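Local atomic coordinates of L-lysine 6-oxidase (Marinomonas mediterranea, PDB entry 3WEU), a protein that oxidises the epsilon-amino group of L-lysine with molecular oxygen, using a cysteine tryptophylquinone cofactor and releasing ammonium and the hydrogen peroxide that makes it antibacterial. Residues His6-Val11 and Met434-Ile439; Asn21-Asn25 and His36-Pro42; Asn79-Trp85 and Thr227-Ser233; Arg142-Met148 and Leu185-Ser189; Ser240-Met244 and Gln468-Tyr472. One frame throughout, in Å; residues are numbered along the deposited sequence.

Interaction 1: residues His6-Val11 and Met434-Ile439; sequences HPSIGV and MDTASI
A short helix packs here on an interior strand of the N-terminal sheet, at its break around P7-S8, joining strand 4-13 to helix 433-439 of the C-terminal family region. Strand 9-11 and helix 434-439 approach to 7.2 Å at their axes, with 44° between their directions. H6 is extended (chi1 m) and its ND1 donates to D435 OD1 at 2.7 Å, a nearly linear His-carboxylate hydrogen bond; the CE of M434 lies 3.8 Å from H6 CB. P7 follows a cis peptide bond, which kinks the chain and brings its CA to 4.4 Å from the CA of D435; P7 CB rests 3.4 Å from M434 O. S8 then turns (phi/psi -64/-33), and its N gives a second bond to D435 OD1 at 2.8 Å, so one carboxylate oxygen gathers two donors at the break. The OG of S8 turns to Y467 O. I9 resumes the strand: its N reaches a water at 2.8 Å, which donates to D435 O at 2.9 Å; its O accepts from OG of small S438 (p) at 2.7 Å; its CG2 meets I439 CG2 at 3.7 Å. V11 (t) sets CG2 4.1 Å from I439 CG2.

Interaction 2: residues Asn21-Asn25 and His36-Pro42; sequences NFVLN and HDVDLKP. With EDO (1,2-ethanediol), chain L.
Aromatic stacking leads this contact between N21-N25, weakly bonded as a strand around 22-24, and H36-P42, which leaves strand 34-36 through a turn. The F22 and H36 rings form an offset stack, centroids 4.7 Å apart and planes at 21°. Both side chains take chi1 p, and H36 NE2 lies over the F22 face, 3.5 Å from CE1. A flat, polar imidazole suits this place, since it stacks and also bonds at its rim.

Among polar links, one water accepts from F22 N at 2.8 Å and is hydrogen-bonded to H36 NE2 at 2.8 Å. H36 ND1 donates to D37 O at 2.9 Å, K41 N to D37 OD1 at 3.0 Å. N21 ND2 binds O2 of an ethanediol, probably from the crystallisation liquor, at 3.0 Å.

Apolar packing centres on L24 (m, t): its CD1 is 3.7 Å from H36 CB and 4.0 Å from P42 CD, while L40 CD1 lies 4.2 Å from F22 CZ. I194 backs both leucines.

L40 N to D37 O (2.9 Å), D37 N to K41 O (3.0 Å) and L40 at phi/psi 65/33 define a type I turn, D37-L40, with a G1-type bulge, linking strands 34-36 and 42-43 and packed on strand 22-24.

Interaction 3: residues Asn79-Trp85 and Thr227-Ser233; sequences NVKNIEW and TCVVTYS
Strands 80-85 and 227-232 run antiparallel, axes 4.7 Å apart and directions at 161°, with a classic beta bulge. E84-V229 and N82-T231 are hydrogen-bonded pairs: E84 N to V229 O, V229 N to E84 O and T231 N to N82 O are each 2.9 Å. I83-V230 and W85-C228 are non-hydrogen-bonded pairs. At the bulge K81 (phi/psi -106/-26) and N82 both face T231, whose O accepts K81 N at 2.8 Å and N82 N at 3.1 Å; the register shifts, giving another non-hydrogen-bonded pair, V80-Y232, with diverging side chains. Beyond it S233 N donates to N79 O at 2.9 Å.

On the face of I83, W85, C228 and V230, the surfaces interlock. The indole of W85 (chi1 m) lies against the small C228, SG over the six-membered ring (3.7 Å to its centroid) and CB 3.7 Å from CZ3. I83 CG2 touches C228 SG at 3.8 Å, and I83 CG1 nears V230 CG2 at 4.2 Å. V80 CG2 rests against both V230 CG1 (4.2 Å) and Y232 CD1 (4.4 Å). The face with N82, E84, V229 and T231 is more polar and partly exposed. Strand 137-145 flanks 80-85, strand 237-247 flanks 227-232, and F63 and V65 of strand 58-66 meet W85.

Interaction 4: residues Arg142-Met148 and Leu185-Ser189; sequences RSVSGVM and LRTDS
The shortest polar link joins T187 OG1 to G146 O, a 2.6 Å hydrogen bond made possible by T187's p rotamer. Beside it, M148 N donates to D188 O at 3.0 Å, almost straight (174°), and M148 CA lies 3.3 Å from T187 O. G146 sits at phi/psi 93/-168, where a CB would jam against the preceding carbonyl, so glycine suits the bend; M148 is at 50/51, continuing the turn.

Packing takes over toward the start of both segments. Strands 142-145 and 185-187 run nearly parallel (12°) but 6.6 Å apart, facing each other through side chains instead of backbone pairing. V144 (p) sends CG1 to T187 CG2 at 3.7 Å and L185 CB at 4.1 Å; L185 (m, t) extends CD1 to R142 CB at 3.7 Å. Branched aliphatic groups fill this buried space, while the R142 guanidinium leads away to L139 O and other carbonyls. Strand 137-145 pairs with 80-91, and strand 181-187 with 150-154 and 193-196, so two parts of the N-terminal sheet pack face to face.

Interaction 5: residues Ser240-Met244 and Gln468-Tyr472; sequences STAWM and QIKHY
Residues 240-244 form a fully extended strand, while 468-472 offers a short strand, 468-469, that runs on as an extended loop. No backbone pairing joins the two: the nearest CA atoms are those of W243 and I469, 6.5 Å apart, and T241 and H471 are 8.6 Å apart. Contact therefore depends mainly on side chains. In the strand, T241 and W243 point toward the partner and A242 away, the normal alternation of a beta strand.

W243 (chi1 t, chi2 -98°) meets I469 with its face and H471 with its edge. I469, rotamer m, m, places CG2 over the six-membered ring, 4.0 Å from its centroid in a CH-pi contact and 3.7 Å from W243 CE3. H471 (chi1 m) turns the face of its imidazole to the indole: a T-shaped pair, centroids 5.0 Å apart and planes at 90°, with H471 NE2 3.6 Å from W243 CE3. T241 OG1 lies over the opposite imidazole face, and T241 CB is 3.6 Å from H471 CE1, so the histidine is held between threonine and tryptophan. The same NE2 gives a weak hydrogen bond to A242 O, 3.1 Å. W243 NE1 turns to D223.

Strand 237-247 lies in the sheet between strands 4-13 and 223-232; I469 also touches I9 of the former and H471 touches S225 of the latter, so the C-terminal-region loop lies across all three.

In the fold
All five contacts reach the same large mixed sheet of the N-terminal region. Interactions 1 and 5, centres about 12 Å apart, bring C-terminal-region segments onto its neighbouring strands 4-13 and 237-247, which pair through G10 N to W243 O and S8 O to W243 N, both 2.9 Å. Interaction 5 continues to interaction 3 through C228 N and S240 O, 2.9 Å apart, and interaction 3 to interaction 4 through W85 N and V144 O, 3.0 Å apart. D39 O and S189 N, at 3.1 Å, tie interaction 4 to interaction 2. Interactions 2, 3 and 4 lie nested within the chain loop closed by interaction 1. The quinone cofactor, formed by C516 and W581, involves none of these segments' residues.

Interaction 1: residues His6-Val11 and Met434-Ile439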
# COMPACT_ATOMS: atom_id res chain seq x y z
N HIS A 6 -30.64 6.84 38.33
CA HIS A 6 -31.01 5.98 37.22
C HIS A 6 -30.94 6.74 35.89
O HIS A 6 -31.29 7.94 35.83
CB HIS A 6 -32.38 5.40 37.40
CG HIS A 6 -32.51 4.55 38.62
ND1 HIS A 6 -31.97 3.28 38.69
CD2 HIS A 6 -33.11 4.78 39.82
CE1 HIS A 6 -32.19 2.79 39.90
NE2 HIS A 6 -32.90 3.67 40.60
N PRO A 7 -30.56 6.05 34.82
CA PRO A 7 -30.19 4.61 34.81
C PRO A 7 -28.83 4.34 35.53
O PRO A 7 -27.98 5.21 35.64
CB PRO A 7 -29.97 4.33 33.31
CG PRO A 7 -29.53 5.64 32.74
CD PRO A 7 -30.42 6.66 33.48
N SER A 8 -28.63 3.12 35.99
CA SER A 8 -27.32 2.72 36.55
C SER A 8 -26.18 2.74 35.52
O SER A 8 -25.00 3.04 35.87
CB SER A 8 -27.48 1.34 37.21
OG SER A 8 -27.68 0.36 36.22
N ILE A 9 -26.48 2.44 34.26
CA ILE A 9 -25.52 2.53 33.22
C ILE A 9 -26.17 3.30 32.07
O ILE A 9 -27.00 2.78 31.38
CB ILE A 9 -25.02 1.15 32.73
CG1 ILE A 9 -24.35 0.35 33.87
CG2 ILE A 9 -24.01 1.36 31.63
CD1 ILE A 9 -24.03 -1.13 33.55
N GLY A 10 -25.79 4.56 31.89
CA GLY A 10 -26.37 5.36 30.82
C GLY A 10 -25.77 5.03 29.46
O GLY A 10 -24.66 4.52 29.37
N VAL A 11 -26.51 5.35 28.41
CA VAL A 11 -26.06 5.10 27.08
C VAL A 11 -26.31 6.28 26.21
O VAL A 11 -27.44 6.68 26.07
CB VAL A 11 -26.78 3.85 26.51
CG1 VAL A 11 -26.43 3.66 25.02
CG2 VAL A 11 -26.41 2.63 27.35
N MET A 434 -35.90 1.98 34.36
CA MET A 434 -34.94 2.95 33.81
C MET A 434 -33.55 2.33 33.60
O MET A 434 -32.80 2.67 32.63
CB MET A 434 -34.84 4.12 34.77
CG MET A 434 -36.18 4.83 34.96
SD MET A 434 -35.86 6.25 36.11
CE MET A 434 -34.79 7.10 35.03
N ASP A 435 -33.27 1.29 34.40
CA ASP A 435 -32.01 0.62 34.28
C ASP A 435 -32.01 -0.35 33.09
O ASP A 435 -30.98 -0.56 32.49
CB ASP A 435 -31.70 -0.18 35.53
CG ASP A 435 -31.30 0.69 36.72
OD1 ASP A 435 -31.07 1.92 36.52
OD2 ASP A 435 -31.22 0.09 37.84
N THR A 436 -33.16 -0.93 32.77
CA THR A 436 -33.18 -1.84 31.61
C THR A 436 -33.22 -1.07 30.29
O THR A 436 -32.73 -1.58 29.27
CB THR A 436 -34.32 -2.84 31.74
OG1 THR A 436 -35.57 -2.15 31.69
CG2 THR A 436 -34.20 -3.61 33.01
N ALA A 437 -33.80 0.14 30.30
CA ALA A 437 -34.06 0.86 29.07
C ALA A 437 -32.81 1.39 28.43
O ALA A 437 -32.87 1.70 27.27
CB ALA A 437 -35.00 2.02 29.29
N SER A 438 -31.73 1.55 29.17
CA SER A 438 -30.52 2.04 28.58
C SER A 438 -29.78 0.87 27.93
O SER A 438 -29.64 0.79 26.69
CB SER A 438 -29.64 2.71 29.64
OG SER A 438 -29.51 1.86 30.77
N ILE A 439 -29.31 -0.03 28.78
CA ILE A 439 -28.46 -1.12 28.32
C ILE A 439 -29.22 -2.24 27.63
O ILE A 439 -28.61 -3.05 26.96
CB ILE A 439 -27.57 -1.66 29.43
CG1 ILE A 439 -28.36 -2.06 30.63
CG2 ILE A 439 -26.54 -0.60 29.82
CD1 ILE A 439 -27.52 -2.95 31.55
O HOH W 1 -28.56 0.68 33.44

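Interaction 2: residues Asn21-Asn25 and His36-Pro42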
# COMPACT_ATOMS: atom_id res chain seq x y z
N ASN A 21 -27.91 19.97 18.32
CA ASN A 21 -29.00 19.24 17.66
C ASN A 21 -28.94 17.75 18.06
O ASN A 21 -28.15 16.96 17.50
CB ASN A 21 -28.89 19.39 16.14
CG ASN A 21 -30.06 18.80 15.38
OD1 ASN A 21 -31.03 18.34 15.97
ND2 ASN A 21 -30.00 18.85 14.07
N PHE A 22 -29.80 17.36 18.99
CA PHE A 22 -29.72 16.02 19.57
C PHE A 22 -31.10 15.49 19.92
O PHE A 22 -32.06 16.26 20.05
CB PHE A 22 -28.82 15.97 20.82
CG PHE A 22 -29.17 16.97 21.87
CD1 PHE A 22 -30.04 16.66 22.90
CD2 PHE A 22 -28.61 18.23 21.82
CE1 PHE A 22 -30.40 17.60 23.86
CE2 PHE A 22 -28.96 19.20 22.80
CZ PHE A 22 -29.86 18.88 23.79
N VAL A 23 -31.16 14.18 20.13
CA VAL A 23 -32.30 13.54 20.65
C VAL A 23 -31.99 13.01 22.05
O VAL A 23 -30.83 12.91 22.45
CB VAL A 23 -32.79 12.41 19.68
CG1 VAL A 23 -33.21 13.01 18.35
CG2 VAL A 23 -31.73 11.38 19.36
N LEU A 24 -33.04 12.69 22.79
CA LEU A 24 -32.92 12.07 24.07
C LEU A 24 -33.15 10.55 24.00
O LEU A 24 -33.60 9.95 23.00
CB LEU A 24 -33.94 12.68 25.04
CG LEU A 24 -33.72 14.20 25.25
CD1 LEU A 24 -34.71 14.71 26.22
CD2 LEU A 24 -32.29 14.51 25.70
N ASN A 25 -32.84 9.93 25.12
CA ASN A 25 -32.72 8.48 25.17
C ASN A 25 -34.02 7.77 24.97
O ASN A 25 -35.09 8.28 25.29
CB ASN A 25 -32.21 8.02 26.53
CG ASN A 25 -32.93 8.66 27.67
OD1 ASN A 25 -32.68 9.84 28.01
ND2 ASN A 25 -33.84 7.91 28.30
N HIS A 36 -37.18 16.67 21.81
CA HIS A 36 -37.38 17.34 23.06
C HIS A 36 -37.83 18.78 22.86
O HIS A 36 -37.64 19.33 21.79
CB HIS A 36 -36.07 17.28 23.87
CG HIS A 36 -34.96 18.00 23.21
ND1 HIS A 36 -34.82 19.37 23.26
CD2 HIS A 36 -33.93 17.55 22.45
CE1 HIS A 36 -33.79 19.74 22.53
NE2 HIS A 36 -33.24 18.65 22.01
N ASP A 37 -38.32 19.39 23.94
CA ASP A 37 -38.74 20.84 23.94
C ASP A 37 -37.60 21.71 24.43
O ASP A 37 -36.56 21.22 24.69
CB ASP A 37 -39.95 21.10 24.79
CG ASP A 37 -39.76 20.80 26.24
OD1 ASP A 37 -38.67 20.75 26.84
OD2 ASP A 37 -40.79 20.56 26.82
N VAL A 38 -37.82 23.03 24.55
CA VAL A 38 -36.73 23.93 24.91
C VAL A 38 -36.21 23.78 26.31
O VAL A 38 -35.10 24.20 26.56
CB VAL A 38 -37.12 25.43 24.68
CG1 VAL A 38 -37.37 25.61 23.19
CG2 VAL A 38 -38.28 25.80 25.54
N ASP A 39 -37.04 23.15 27.16
CA ASP A 39 -36.67 22.77 28.51
C ASP A 39 -35.90 21.44 28.57
O ASP A 39 -35.58 21.00 29.67
CB ASP A 39 -37.91 22.61 29.38
CG ASP A 39 -38.65 23.95 29.64
OD1 ASP A 39 -38.01 24.98 29.53
OD2 ASP A 39 -39.84 23.90 30.00
N LEU A 40 -35.68 20.81 27.40
CA LEU A 40 -34.99 19.53 27.27
C LEU A 40 -35.76 18.36 27.95
O LEU A 40 -35.16 17.39 28.40
CB LEU A 40 -33.59 19.62 27.85
CG LEU A 40 -32.47 20.17 27.00
CD1 LEU A 40 -32.82 21.02 25.80
CD2 LEU A 40 -31.25 20.63 27.80
N LYS A 41 -37.09 18.44 27.93
CA LYS A 41 -37.94 17.33 28.26
C LYS A 41 -38.38 16.60 26.99
O LYS A 41 -38.61 17.23 25.97
CB LYS A 41 -39.14 17.81 29.00
CG LYS A 41 -38.59 18.56 30.22
CD LYS A 41 -39.68 19.09 31.07
CE LYS A 41 -39.01 19.73 32.30
NZ LYS A 41 -40.07 19.57 33.29
N PRO A 42 -38.41 15.27 27.06
CA PRO A 42 -38.75 14.47 25.90
C PRO A 42 -40.17 14.78 25.46
O PRO A 42 -41.04 14.99 26.33
CB PRO A 42 -38.65 13.04 26.40
CG PRO A 42 -38.46 13.12 27.88
CD PRO A 42 -38.11 14.48 28.26
C1 EDO L . -32.24 20.35 11.11
O1 EDO L . -31.30 20.13 10.08
C2 EDO L . -32.99 19.09 11.28
O2 EDO L . -32.39 18.39 12.40
O HOH W 2 -31.43 19.43 20.06

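Interaction 3: residues Asn79-Trp85 and Thr227-Ser233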
# COMPACT_ATOMS: atom_id res chain seq x y z
N ASN A 79 -36.60 21.43 49.99
CA ASN A 79 -35.42 21.14 50.80
C ASN A 79 -34.22 20.83 49.91
O ASN A 79 -33.17 20.53 50.42
CB ASN A 79 -35.67 20.04 51.88
CG ASN A 79 -34.61 20.05 53.04
OD1 ASN A 79 -34.10 21.10 53.45
ND2 ASN A 79 -34.25 18.86 53.53
N VAL A 80 -34.39 20.87 48.58
CA VAL A 80 -33.25 20.76 47.69
C VAL A 80 -32.75 22.12 47.27
O VAL A 80 -33.46 22.94 46.67
CB VAL A 80 -33.55 19.91 46.43
CG1 VAL A 80 -32.34 19.91 45.49
CG2 VAL A 80 -33.86 18.49 46.85
N LYS A 81 -31.49 22.39 47.53
CA LYS A 81 -30.96 23.61 47.06
C LYS A 81 -30.05 23.43 45.87
O LYS A 81 -29.90 24.33 45.10
CB LYS A 81 -30.31 24.38 48.24
CG LYS A 81 -28.83 24.24 48.43
CD LYS A 81 -28.38 24.91 49.75
CE LYS A 81 -27.70 26.21 49.55
NZ LYS A 81 -27.24 26.81 50.86
N ASN A 82 -29.40 22.28 45.68
CA ASN A 82 -28.65 22.09 44.42
C ASN A 82 -28.51 20.63 44.14
O ASN A 82 -28.64 19.84 45.03
CB ASN A 82 -27.25 22.67 44.49
CG ASN A 82 -26.70 23.01 43.09
OD1 ASN A 82 -27.40 22.98 42.06
ND2 ASN A 82 -25.45 23.33 43.07
N ILE A 83 -28.18 20.33 42.89
CA ILE A 83 -27.92 18.97 42.44
C ILE A 83 -26.78 19.16 41.46
O ILE A 83 -26.95 19.80 40.46
CB ILE A 83 -29.15 18.34 41.75
CG1 ILE A 83 -30.31 18.20 42.75
CG2 ILE A 83 -28.74 17.01 41.14
CD1 ILE A 83 -31.66 17.69 42.15
N GLU A 84 -25.64 18.56 41.76
CA GLU A 84 -24.45 18.74 40.96
C GLU A 84 -24.03 17.39 40.47
O GLU A 84 -23.83 16.47 41.26
CB GLU A 84 -23.33 19.35 41.74
CG GLU A 84 -22.21 19.77 40.82
CD GLU A 84 -21.16 20.62 41.53
OE1 GLU A 84 -20.97 20.46 42.76
OE2 GLU A 84 -20.57 21.46 40.84
N TRP A 85 -23.87 17.30 39.17
CA TRP A 85 -23.51 16.06 38.56
C TRP A 85 -22.09 16.22 38.09
O TRP A 85 -21.78 17.23 37.48
CB TRP A 85 -24.42 15.86 37.32
CG TRP A 85 -25.89 15.86 37.56
CD1 TRP A 85 -26.75 16.91 37.48
CD2 TRP A 85 -26.66 14.72 37.85
NE1 TRP A 85 -28.04 16.49 37.72
CE2 TRP A 85 -28.01 15.14 37.92
CE3 TRP A 85 -26.35 13.36 38.00
CZ2 TRP A 85 -29.05 14.26 38.20
CZ3 TRP A 85 -27.37 12.51 38.25
CH2 TRP A 85 -28.71 12.95 38.35
N THR A 227 -21.35 10.97 39.09
CA THR A 227 -21.57 11.26 40.52
C THR A 227 -22.59 12.36 40.68
O THR A 227 -22.53 13.34 39.99
CB THR A 227 -20.23 11.68 41.22
OG1 THR A 227 -19.28 10.65 40.99
CG2 THR A 227 -20.42 11.81 42.77
N CYS A 228 -23.53 12.15 41.56
CA CYS A 228 -24.58 13.07 41.84
C CYS A 228 -24.52 13.46 43.29
O CYS A 228 -24.69 12.60 44.15
CB CYS A 228 -25.95 12.45 41.64
SG CYS A 228 -27.33 13.56 41.81
N VAL A 229 -24.37 14.75 43.53
CA VAL A 229 -24.43 15.31 44.93
C VAL A 229 -25.65 16.19 45.01
O VAL A 229 -25.79 17.18 44.28
CB VAL A 229 -23.18 16.15 45.26
CG1 VAL A 229 -23.26 16.75 46.68
CG2 VAL A 229 -21.89 15.34 45.11
N VAL A 230 -26.55 15.86 45.91
CA VAL A 230 -27.72 16.62 46.17
C VAL A 230 -27.48 17.36 47.50
O VAL A 230 -27.18 16.71 48.53
CB VAL A 230 -28.91 15.69 46.43
CG1 VAL A 230 -30.15 16.48 46.89
CG2 VAL A 230 -29.24 14.93 45.11
N THR A 231 -27.58 18.68 47.44
CA THR A 231 -27.32 19.51 48.62
C THR A 231 -28.68 20.01 49.08
O THR A 231 -29.45 20.62 48.32
CB THR A 231 -26.36 20.63 48.27
OG1 THR A 231 -25.13 20.07 47.79
CG2 THR A 231 -26.08 21.52 49.51
N TYR A 232 -28.98 19.77 50.35
CA TYR A 232 -30.23 20.19 50.90
C TYR A 232 -30.16 21.61 51.51
O TYR A 232 -29.10 22.17 51.59
CB TYR A 232 -30.68 19.21 51.94
CG TYR A 232 -30.78 17.82 51.40
CD1 TYR A 232 -31.89 17.43 50.64
CD2 TYR A 232 -29.82 16.87 51.70
CE1 TYR A 232 -32.00 16.13 50.15
CE2 TYR A 232 -29.90 15.57 51.21
CZ TYR A 232 -30.99 15.20 50.44
OH TYR A 232 -31.06 13.91 49.99
N SER A 233 -31.29 22.18 51.89
CA SER A 233 -31.33 23.62 52.34
C SER A 233 -30.41 23.94 53.47
O SER A 233 -29.98 25.06 53.59
CB SER A 233 -32.71 24.02 52.80
OG SER A 233 -33.61 23.65 51.80

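Interaction 4: residues Arg142-Met148 and Leu185-Ser189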
# COMPACT_ATOMS: atom_id res chain seq x y z
N ARG A 142 -16.04 16.80 34.27
CA ARG A 142 -16.73 18.07 34.16
C ARG A 142 -17.90 17.95 35.09
O ARG A 142 -18.38 16.83 35.35
CB ARG A 142 -17.25 18.34 32.74
CG ARG A 142 -16.24 18.55 31.63
CD ARG A 142 -15.32 19.75 31.85
NE ARG A 142 -14.27 19.80 30.87
CZ ARG A 142 -13.15 19.09 30.90
NH1 ARG A 142 -12.95 18.21 31.84
NH2 ARG A 142 -12.27 19.19 29.93
N SER A 143 -18.40 19.09 35.56
CA SER A 143 -19.57 19.21 36.45
C SER A 143 -20.61 20.15 35.86
O SER A 143 -20.29 21.13 35.14
CB SER A 143 -19.12 19.77 37.79
OG SER A 143 -18.34 18.75 38.42
N VAL A 144 -21.85 19.84 36.10
CA VAL A 144 -22.93 20.69 35.70
C VAL A 144 -23.94 20.71 36.82
O VAL A 144 -24.12 19.74 37.54
CB VAL A 144 -23.42 20.12 34.34
CG1 VAL A 144 -24.30 18.88 34.51
CG2 VAL A 144 -24.09 21.13 33.55
N SER A 145 -24.63 21.84 36.98
CA SER A 145 -25.72 21.99 37.91
C SER A 145 -26.59 23.16 37.55
O SER A 145 -26.19 24.07 36.81
CB SER A 145 -25.22 22.21 39.30
OG SER A 145 -24.44 23.41 39.35
N GLY A 146 -27.78 23.14 38.06
CA GLY A 146 -28.70 24.26 37.81
C GLY A 146 -29.60 24.05 36.60
O GLY A 146 -29.71 22.95 36.00
N VAL A 147 -30.24 25.15 36.22
CA VAL A 147 -31.22 25.19 35.15
C VAL A 147 -30.56 25.37 33.82
O VAL A 147 -29.84 26.34 33.59
CB VAL A 147 -32.23 26.33 35.42
CG1 VAL A 147 -33.19 26.46 34.30
CG2 VAL A 147 -32.94 26.04 36.75
N MET A 148 -30.79 24.43 32.90
CA MET A 148 -30.32 24.59 31.53
C MET A 148 -28.84 24.98 31.43
O MET A 148 -28.45 25.80 30.64
CB MET A 148 -31.18 25.62 30.79
CG MET A 148 -32.65 25.25 30.73
SD MET A 148 -32.90 23.77 29.68
CE MET A 148 -32.19 24.32 28.17
N LEU A 185 -22.02 17.97 28.59
CA LEU A 185 -22.92 17.77 29.72
C LEU A 185 -23.92 18.91 29.71
O LEU A 185 -23.58 20.07 29.38
CB LEU A 185 -22.23 17.84 31.09
CG LEU A 185 -21.10 16.87 31.32
CD1 LEU A 185 -20.70 16.89 32.78
CD2 LEU A 185 -21.51 15.45 30.88
N ARG A 186 -25.18 18.56 29.93
CA ARG A 186 -26.21 19.57 30.10
C ARG A 186 -27.05 19.26 31.33
O ARG A 186 -27.02 18.13 31.84
CB ARG A 186 -27.12 19.60 28.89
CG ARG A 186 -26.54 20.28 27.71
CD ARG A 186 -27.47 20.12 26.51
NE ARG A 186 -27.10 20.98 25.37
CZ ARG A 186 -27.62 22.18 25.08
NH1 ARG A 186 -28.49 22.78 25.87
NH2 ARG A 186 -27.21 22.82 24.02
N THR A 187 -27.88 20.21 31.71
CA THR A 187 -28.99 19.97 32.57
C THR A 187 -30.22 20.48 31.87
O THR A 187 -30.12 21.36 31.01
CB THR A 187 -28.95 20.66 33.93
OG1 THR A 187 -28.78 22.07 33.74
CG2 THR A 187 -27.81 20.01 34.83
N ASP A 188 -31.35 19.94 32.26
CA ASP A 188 -32.66 20.31 31.70
C ASP A 188 -33.17 21.43 32.62
O ASP A 188 -32.39 21.96 33.47
CB ASP A 188 -33.63 19.13 31.56
CG ASP A 188 -34.21 18.63 32.85
OD1 ASP A 188 -33.83 19.10 33.96
OD2 ASP A 188 -35.05 17.69 32.78
N SER A 189 -34.40 21.85 32.40
CA SER A 189 -34.96 22.97 33.13
C SER A 189 -35.13 22.72 34.62
O SER A 189 -35.37 23.66 35.37
CB SER A 189 -36.25 23.47 32.48
OG SER A 189 -37.26 22.55 32.68

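Interaction 5: residues Ser240-Met244 and Gln468-Tyr472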
# COMPACT_ATOMS: atom_id res chain seq x y z
N SER A 240 -24.65 9.92 45.27
CA SER A 240 -24.93 8.58 44.73
C SER A 240 -24.30 8.54 43.33
O SER A 240 -23.90 9.59 42.79
CB SER A 240 -26.43 8.34 44.78
OG SER A 240 -26.79 7.18 44.06
N THR A 241 -24.11 7.34 42.78
CA THR A 241 -23.24 7.19 41.60
C THR A 241 -23.89 6.23 40.56
O THR A 241 -24.80 5.43 40.92
CB THR A 241 -21.87 6.62 41.94
OG1 THR A 241 -22.09 5.42 42.66
CG2 THR A 241 -21.03 7.61 42.76
N ALA A 242 -23.36 6.32 39.34
CA ALA A 242 -23.75 5.49 38.22
C ALA A 242 -22.60 5.49 37.27
O ALA A 242 -21.50 5.97 37.62
CB ALA A 242 -25.04 6.06 37.56
N TRP A 243 -22.81 4.91 36.09
CA TRP A 243 -21.84 4.85 35.05
C TRP A 243 -22.48 5.34 33.77
O TRP A 243 -23.72 5.42 33.65
CB TRP A 243 -21.29 3.43 34.90
CG TRP A 243 -19.90 3.38 34.41
CD1 TRP A 243 -19.50 3.18 33.15
CD2 TRP A 243 -18.70 3.57 35.18
NE1 TRP A 243 -18.14 3.26 33.05
CE2 TRP A 243 -17.62 3.47 34.30
CE3 TRP A 243 -18.45 3.79 36.52
CZ2 TRP A 243 -16.29 3.56 34.73
CZ3 TRP A 243 -17.12 3.94 36.94
CH2 TRP A 243 -16.07 3.80 36.06
N MET A 244 -21.63 5.63 32.81
CA MET A 244 -22.05 6.14 31.54
C MET A 244 -21.22 5.52 30.42
O MET A 244 -19.99 5.50 30.49
CB MET A 244 -21.88 7.68 31.53
CG MET A 244 -22.18 8.32 30.21
SD MET A 244 -23.93 8.31 29.96
CE MET A 244 -23.97 8.57 28.23
N GLN A 468 -25.03 -2.54 38.80
CA GLN A 468 -24.27 -1.38 39.31
C GLN A 468 -22.80 -1.54 39.24
O GLN A 468 -22.25 -2.41 39.92
CB GLN A 468 -24.60 -1.23 40.76
CG GLN A 468 -25.93 -0.69 41.11
CD GLN A 468 -25.99 -0.44 42.63
OE1 GLN A 468 -24.93 -0.40 43.35
NE2 GLN A 468 -27.20 -0.32 43.12
N ILE A 469 -22.16 -0.69 38.45
CA ILE A 469 -20.73 -0.75 38.23
C ILE A 469 -20.01 -0.26 39.50
O ILE A 469 -20.32 0.81 40.01
CB ILE A 469 -20.31 0.12 37.06
CG1 ILE A 469 -20.98 -0.39 35.77
CG2 ILE A 469 -18.78 0.17 36.94
CD1 ILE A 469 -20.66 -1.84 35.37
N LYS A 470 -19.08 -1.07 39.98
CA LYS A 470 -18.22 -0.67 41.10
C LYS A 470 -17.21 0.32 40.66
O LYS A 470 -16.53 0.12 39.66
CB LYS A 470 -17.49 -1.94 41.58
CG LYS A 470 -16.66 -1.72 42.87
CD LYS A 470 -15.84 -2.97 43.17
CE LYS A 470 -16.59 -4.04 43.94
NZ LYS A 470 -16.15 -5.42 43.54
N HIS A 471 -17.06 1.40 41.40
CA HIS A 471 -16.14 2.42 41.09
C HIS A 471 -14.81 2.16 41.84
O HIS A 471 -14.81 1.82 43.02
CB HIS A 471 -16.66 3.76 41.60
CG HIS A 471 -17.81 4.31 40.83
ND1 HIS A 471 -17.94 5.65 40.56
CD2 HIS A 471 -18.93 3.71 40.34
CE1 HIS A 471 -19.06 5.87 39.90
NE2 HIS A 471 -19.68 4.71 39.74
N TYR A 472 -13.72 2.28 41.12
CA TYR A 472 -12.39 2.31 41.71
C TYR A 472 -12.05 3.78 42.02
O TYR A 472 -12.00 4.59 41.13
CB TYR A 472 -11.42 1.83 40.74
CG TYR A 472 -9.96 1.75 41.21
CD1 TYR A 472 -9.58 0.89 42.24
CD2 TYR A 472 -8.99 2.49 40.56
CE1 TYR A 472 -8.25 0.79 42.61
CE2 TYR A 472 -7.66 2.41 40.92
CZ TYR A 472 -7.31 1.55 41.93
OH TYR A 472 -6.00 1.51 42.24